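Local atomic coordinates of Syntaxin1 (Monosiga brevicollis, PDB entry 2XHE), a protein that probably acts as a SNAP receptor (SNARE) of the syntaxin family, binding other SNARE proteins in membrane transport. Residues B[103-108]-B[233-238]. Sequence-based numbering, arbitrary orientation.
Sequences KIRADL and FTDMST
Arg105 and Asp235, Leu108 and Met236 join two helices of a syntaxin four-helix bundle: helix 80-116 of the N-terminal three-helix region and the C-terminal part of helix 214-237 of the SNARE-homology region. Such packing of the SNARE helix against the other three is consistent with the closed form known for syntaxins. The axes of the two short segments are inclined by 23° and come no closer than 12.5 Å, so long side chains must span the gap.

The polar link is a salt bridge: Arg105 NH1 lies 3.0 Å from Asp235 OD1. The carboxylate oxygen meets the guanidinium at its edge, near its plane, and the two flat groups are only 25° apart. Arginine suits this place because its length reaches across to the acceptor offered by the short Asp235, while NH1 also pairs with Glu231, one turn before Asp235 on helix 214-237. The positive charge between them probably offsets the repulsion of the two carboxylates. The Arg105 chain leaves with CG anti to the backbone N (chi1 172°), then bends at chi2 and chi3, placing the guanidinium beside Asp235 and Glu231.

On the buried side the link is apolar. Met236 is flexible and unbranched, and its bends at chi2 and chi3 bring the thioether close to Leu108, which it crosses at about a right angle. The apolar, branched Leu108 suits this buried position; it also touches Ser144 of helix 131-171. The sulfur, Met236 SD, lies 4.4 Å from Arg105 CD, while methyl CE of Met236 rests 4.1 Å from Leu108 CD1.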
loop_
_atom_site.group_PDB
_atom_site.type_symbol
_atom_site.label_atom_id
_atom_site.label_comp_id
_atom_site.label_asym_id
_atom_site.label_seq_id
_atom_site.Cartn_x
_atom_site.Cartn_y
_atom_site.Cartn_z
ATOM N N LYS B 103 -12.196 3.361 -32.128
ATOM C CA LYS B 103 -11.321 4.516 -32.225
ATOM C C LYS B 103 -10.309 4.449 -31.090
ATOM O O LYS B 103 -9.108 4.578 -31.313
ATOM C CB LYS B 103 -12.119 5.825 -32.175
ATOM C CG LYS B 103 -11.763 6.837 -33.284
ATOM C CD LYS B 103 -10.369 7.419 -33.123
ATOM C CE LYS B 103 -9.631 7.505 -34.458
ATOM N NZ LYS B 103 -10.214 8.506 -35.393
ATOM N N ILE B 104 -10.807 4.238 -29.876
ATOM C CA ILE B 104 -9.954 4.101 -28.698
ATOM C C ILE B 104 -8.893 3.037 -28.935
ATOM O O ILE B 104 -7.718 3.231 -28.610
ATOM C CB ILE B 104 -10.766 3.709 -27.443
ATOM C CG1 ILE B 104 -11.447 4.939 -26.839
ATOM C CG2 ILE B 104 -9.864 3.079 -26.414
ATOM C CD1 ILE B 104 -12.680 4.617 -26.017
ATOM N N ARG B 105 -9.309 1.913 -29.511
ATOM C CA ARG B 105 -8.372 0.829 -29.762
ATOM C C ARG B 105 -7.327 1.223 -30.807
ATOM O O ARG B 105 -6.154 0.852 -30.706
ATOM C CB ARG B 105 -9.085 -0.483 -30.122
ATOM C CG ARG B 105 -8.118 -1.563 -30.574
ATOM C CD ARG B 105 -8.576 -2.940 -30.187
ATOM N NE ARG B 105 -9.927 -3.219 -30.657
ATOM C CZ ARG B 105 -10.326 -4.414 -31.075
ATOM N NH1 ARG B 105 -9.474 -5.444 -31.086
ATOM N NH2 ARG B 105 -11.577 -4.584 -31.489
ATOM N N ALA B 106 -7.744 1.994 -31.797
ATOM C CA ALA B 106 -6.829 2.389 -32.853
ATOM C C ALA B 106 -5.887 3.494 -32.384
ATOM O O ALA B 106 -4.723 3.537 -32.790
ATOM C CB ALA B 106 -7.596 2.812 -34.088
ATOM N N ASP B 107 -6.391 4.386 -31.537
ATOM C CA ASP B 107 -5.551 5.433 -30.974
ATOM C C ASP B 107 -4.517 4.795 -30.046
ATOM O O ASP B 107 -3.353 5.187 -30.058
ATOM C CB ASP B 107 -6.375 6.504 -30.234
ATOM C CG ASP B 107 -7.065 7.494 -31.180
ATOM O OD1 ASP B 107 -6.581 7.707 -32.315
ATOM O OD2 ASP B 107 -8.100 8.071 -30.775
ATOM N N LEU B 108 -4.934 3.806 -29.252
ATOM C CA LEU B 108 -3.985 3.085 -28.395
ATOM C C LEU B 108 -2.899 2.394 -29.226
ATOM O O LEU B 108 -1.713 2.665 -29.037
ATOM C CB LEU B 108 -4.691 2.075 -27.487
ATOM C CG LEU B 108 -5.475 2.684 -26.327
ATOM C CD1 LEU B 108 -6.175 1.610 -25.504
ATOM C CD2 LEU B 108 -4.583 3.573 -25.460
ATOM N N PHE B 233 -10.713 -7.835 -25.798
ATOM C CA PHE B 233 -10.045 -8.210 -24.565
ATOM C C PHE B 233 -8.832 -9.084 -24.853
ATOM O O PHE B 233 -7.807 -8.979 -24.175
ATOM C CB PHE B 233 -11.007 -8.937 -23.627
ATOM C CG PHE B 233 -12.039 -8.041 -22.990
ATOM C CD1 PHE B 233 -11.671 -6.855 -22.372
ATOM C CD2 PHE B 233 -13.373 -8.408 -22.973
ATOM C CE1 PHE B 233 -12.612 -6.051 -21.769
ATOM C CE2 PHE B 233 -14.311 -7.613 -22.374
ATOM C CZ PHE B 233 -13.932 -6.426 -21.776
ATOM N N THR B 234 -8.942 -9.939 -25.863
ATOM C CA THR B 234 -7.853 -10.858 -26.163
ATOM C C THR B 234 -6.548 -10.134 -26.512
ATOM O O THR B 234 -5.542 -10.288 -25.813
ATOM C CB THR B 234 -8.224 -11.868 -27.260
ATOM O OG1 THR B 234 -9.353 -12.647 -26.837
ATOM C CG2 THR B 234 -7.059 -12.791 -27.519
ATOM N N ASP B 235 -6.553 -9.339 -27.575
ATOM C CA ASP B 235 -5.335 -8.623 -27.940
ATOM C C ASP B 235 -5.068 -7.417 -27.031
ATOM O O ASP B 235 -4.018 -6.785 -27.143
ATOM C CB ASP B 235 -5.317 -8.225 -29.424
ATOM C CG ASP B 235 -6.184 -7.025 -29.720
ATOM O OD1 ASP B 235 -7.415 -7.203 -29.839
ATOM O OD2 ASP B 235 -5.634 -5.908 -29.846
ATOM N N MET B 236 -5.998 -7.103 -26.129
ATOM C CA MET B 236 -5.740 -6.058 -25.139
ATOM C C MET B 236 -4.949 -6.628 -23.971
ATOM O O MET B 236 -4.126 -5.936 -23.369
ATOM C CB MET B 236 -7.028 -5.395 -24.637
ATOM C CG MET B 236 -7.680 -4.380 -25.607
ATOM S SD MET B 236 -6.666 -3.009 -26.256
ATOM C CE MET B 236 -5.848 -2.423 -24.760
ATOM N N SER B 237 -5.205 -7.896 -23.659
ATOM C CA SER B 237 -4.500 -8.580 -22.585
ATOM C C SER B 237 -3.065 -8.830 -22.991
ATOM O O SER B 237 -2.146 -8.387 -22.321
ATOM C CB SER B 237 -5.187 -9.897 -22.236
ATOM O OG SER B 237 -6.507 -9.663 -21.780
ATOM N N THR B 238 -2.866 -9.531 -24.098
ATOM C CA THR B 238 -1.509 -9.819 -24.545
ATOM C C THR B 238 -0.756 -8.524 -24.877
ATOM O O THR B 238 0.453 -8.538 -25.112
ATOM C CB THR B 238 -1.501 -10.762 -25.769
ATOM O OG1 THR B 238 -1.570 -9.991 -26.976
ATOM C CG2 THR B 238 -2.679 -11.747 -25.697
#